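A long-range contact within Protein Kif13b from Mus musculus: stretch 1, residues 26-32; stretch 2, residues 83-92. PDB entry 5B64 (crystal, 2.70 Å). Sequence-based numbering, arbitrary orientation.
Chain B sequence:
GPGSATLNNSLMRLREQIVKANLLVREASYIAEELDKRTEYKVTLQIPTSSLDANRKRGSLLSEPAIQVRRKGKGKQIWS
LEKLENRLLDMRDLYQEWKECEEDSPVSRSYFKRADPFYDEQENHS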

# COMPACT_ATOMS: atom_id res chain seq x y z
N ARG B 26 11.34 19.11 -0.07
CA ARG B 26 10.56 19.29 1.13
C ARG B 26 9.08 18.98 0.93
O ARG B 26 8.41 18.45 1.82
CB ARG B 26 10.73 20.72 1.62
CG ARG B 26 11.93 20.90 2.49
CD ARG B 26 11.49 21.48 3.83
NE ARG B 26 11.96 22.86 3.95
CZ ARG B 26 11.76 23.62 5.01
NH1 ARG B 26 11.09 23.16 6.07
NH2 ARG B 26 12.23 24.86 5.02
N GLU B 27 8.55 19.34 -0.24
CA GLU B 27 7.14 19.08 -0.53
C GLU B 27 6.96 17.59 -0.76
O GLU B 27 6.01 16.99 -0.25
CB GLU B 27 6.60 19.91 -1.70
CG GLU B 27 5.13 19.63 -2.03
CD GLU B 27 4.40 20.79 -2.75
OE1 GLU B 27 3.95 20.61 -3.90
OE2 GLU B 27 4.25 21.87 -2.14
N ALA B 28 7.89 16.98 -1.49
CA ALA B 28 7.79 15.54 -1.76
C ALA B 28 7.77 14.78 -0.43
O ALA B 28 6.92 13.91 -0.20
CB ALA B 28 8.93 15.07 -2.64
N SER B 29 8.69 15.13 0.46
CA SER B 29 8.82 14.45 1.74
C SER B 29 7.53 14.46 2.55
O SER B 29 7.20 13.48 3.22
CB SER B 29 9.94 15.07 2.57
OG SER B 29 11.20 14.65 2.07
N TYR B 30 6.81 15.57 2.47
CA TYR B 30 5.63 15.76 3.30
C TYR B 30 4.47 14.87 2.81
O TYR B 30 3.79 14.20 3.61
CB TYR B 30 5.23 17.24 3.30
CG TYR B 30 3.88 17.46 3.92
CD1 TYR B 30 2.76 17.69 3.13
CD2 TYR B 30 3.71 17.39 5.30
CE1 TYR B 30 1.49 17.87 3.72
CE2 TYR B 30 2.47 17.57 5.88
CZ TYR B 30 1.37 17.81 5.08
OH TYR B 30 0.15 17.98 5.67
N ILE B 31 4.25 14.89 1.50
CA ILE B 31 3.19 14.11 0.89
C ILE B 31 3.47 12.64 1.11
O ILE B 31 2.56 11.85 1.40
CB ILE B 31 3.12 14.38 -0.61
CG1 ILE B 31 2.74 15.83 -0.86
CG2 ILE B 31 2.15 13.43 -1.27
CD1 ILE B 31 2.80 16.23 -2.27
N ALA B 32 4.73 12.28 0.97
CA ALA B 32 5.14 10.91 1.20
C ALA B 32 4.81 10.52 2.64
O ALA B 32 4.32 9.42 2.91
CB ALA B 32 6.61 10.75 0.92
N LYS B 83 12.98 14.99 -12.93
CA LYS B 83 12.18 13.83 -12.59
C LYS B 83 11.36 14.04 -11.30
O LYS B 83 10.18 13.68 -11.25
CB LYS B 83 13.03 12.56 -12.53
CG LYS B 83 12.27 11.41 -11.88
CD LYS B 83 12.94 10.08 -12.09
CE LYS B 83 12.26 9.02 -11.25
NZ LYS B 83 12.73 7.67 -11.63
N LEU B 84 11.98 14.63 -10.27
CA LEU B 84 11.24 14.96 -9.05
C LEU B 84 10.11 15.95 -9.38
O LEU B 84 8.96 15.80 -8.93
CB LEU B 84 12.18 15.55 -8.00
CG LEU B 84 11.58 16.04 -6.68
CD1 LEU B 84 10.89 14.92 -5.92
CD2 LEU B 84 12.64 16.69 -5.77
N GLU B 85 10.43 16.94 -10.20
CA GLU B 85 9.48 17.96 -10.55
C GLU B 85 8.25 17.35 -11.23
O GLU B 85 7.11 17.72 -10.91
CB GLU B 85 10.17 19.00 -11.43
CG GLU B 85 9.44 20.30 -11.51
CD GLU B 85 10.35 21.43 -11.91
OE1 GLU B 85 9.84 22.51 -12.30
OE2 GLU B 85 11.59 21.23 -11.82
N ASN B 86 8.49 16.41 -12.15
CA ASN B 86 7.41 15.64 -12.78
C ASN B 86 6.65 14.70 -11.83
O ASN B 86 5.41 14.65 -11.85
CB ASN B 86 7.93 14.83 -13.96
CG ASN B 86 8.28 15.71 -15.14
OD1 ASN B 86 7.58 16.68 -15.44
ND2 ASN B 86 9.37 15.37 -15.82
N ARG B 87 7.39 13.94 -11.02
CA ARG B 87 6.73 13.05 -10.07
C ARG B 87 5.85 13.82 -9.11
O ARG B 87 4.81 13.31 -8.70
CB ARG B 87 7.74 12.24 -9.26
CG ARG B 87 8.18 10.99 -9.94
CD ARG B 87 7.02 10.04 -10.29
NE ARG B 87 7.54 9.00 -11.17
CZ ARG B 87 8.35 8.03 -10.77
NH1 ARG B 87 8.81 7.15 -11.66
NH2 ARG B 87 8.70 7.92 -9.49
N LEU B 88 6.26 15.04 -8.75
CA LEU B 88 5.42 15.92 -7.92
C LEU B 88 4.02 16.14 -8.52
O LEU B 88 3.04 16.26 -7.79
CB LEU B 88 6.12 17.25 -7.64
CG LEU B 88 7.09 17.11 -6.46
CD1 LEU B 88 8.01 18.34 -6.34
CD2 LEU B 88 6.33 16.85 -5.17
N LEU B 89 3.93 16.21 -9.84
CA LEU B 89 2.64 16.32 -10.49
C LEU B 89 1.75 15.17 -10.00
O LEU B 89 0.58 15.37 -9.65
CB LEU B 89 2.81 16.28 -12.00
CG LEU B 89 2.95 17.60 -12.77
CD1 LEU B 89 3.59 18.67 -11.92
CD2 LEU B 89 3.75 17.40 -14.09
N ASP B 90 2.33 13.98 -9.94
CA ASP B 90 1.62 12.77 -9.56
C ASP B 90 1.34 12.68 -8.06
O ASP B 90 0.25 12.26 -7.66
CB ASP B 90 2.39 11.54 -10.04
CG ASP B 90 2.47 11.45 -11.55
OD1 ASP B 90 1.48 11.81 -12.24
OD2 ASP B 90 3.53 11.01 -12.06
N MET B 91 2.32 13.05 -7.24
CA MET B 91 2.20 13.03 -5.78
C MET B 91 1.08 13.98 -5.31
O MET B 91 0.22 13.59 -4.51
CB MET B 91 3.53 13.45 -5.14
CG MET B 91 4.76 12.64 -5.59
SD MET B 91 6.21 13.14 -4.63
CE MET B 91 7.56 12.43 -5.56
N ARG B 92 1.11 15.21 -5.81
CA ARG B 92 0.02 16.18 -5.59
C ARG B 92 -1.36 15.63 -5.97
O ARG B 92 -2.30 15.75 -5.19
CB ARG B 92 0.29 17.47 -6.35
CG ARG B 92 1.52 18.20 -5.86
CD ARG B 92 1.80 19.44 -6.69
NE ARG B 92 3.07 20.05 -6.33
CZ ARG B 92 4.02 20.38 -7.20
NH1 ARG B 92 3.85 20.18 -8.50
NH2 ARG B 92 5.15 20.92 -6.75

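At the apolar centre of the contact is A28, whose CA-to-CB bond points toward the second helix. Its single methyl group meets three side chains: A28 CB lies 3.8 Å from L84 CD1, 4.0 Å from L88 CD2 and 3.9 Å from M91 SD. L84, L88 and M91 follow one another at intervals of four and three residues, the spacing that brings side chains onto one face of a helix, and all three direct their CA-to-CB bonds toward the first helix. L88, with chi1 in m and chi2 in t, also reaches the main chain of its partner, L88 CD2 coming within 3.9 Å of A28 CA. M91, with chi1 m and chi2 t, places SD against the alanine methyl.

The two helical segments of one chain that carry these residues, 26-32 and 83-92, pack side by side with their N-to-C directions 32° apart and their axes 10.3 Å from each other at closest approach. The touching residues lie at least 56 positions apart in sequence, so the contact is a product of the fold, and it buries 306 Å² summed over both sides.

One turn further along the first helix, I31 repeats the inward orientation and has the largest area covered by the other stretch, 60 Å². A28 CA and L88 CA are 6.6 Å apart and I31 CA stands 6.8 Å from M91 CA, so the register advances by three residues on both helices between the two pairs. The m, t rotamer of I31 places CD1 4.1 Å from M91 CB, while I31 CG2 lies 3.8 Å from M91 O. The latter is a packing contact of a methyl group against a backbone carbonyl. I31 CD1 also approaches R92, at 4.1 Å from the backbone atom R92 N and 4.3 Å from R92 CG, so the aliphatic base of the arginine continues the apolar surface toward the polar edge.

That edge is formed by E27 and R92, both partly exposed. E27 points its CA-to-CB bond toward the second helix, and its E27 CG is 4.4 Å from L88 CD2, at the margin of the apolar cluster. The CA-to-CB bond of R92 runs sideways instead, but its chain, m at chi1 and t at chi2 and chi3, brings the guanidinium nearer to the first helix. There a salt bridge forms between opposite charges. R92 NE donates a hydrogen bond to E27 OE1 at 2.6 Å, with a nearly straight N-H...acceptor angle of 164°. R92 NH2 adds a weak one to the same oxygen, E27 OE1, at 3.1 Å and 133°. The carboxylate oxygen thus sits at the edge of the guanidinium, near its plane, where the N-H groups point.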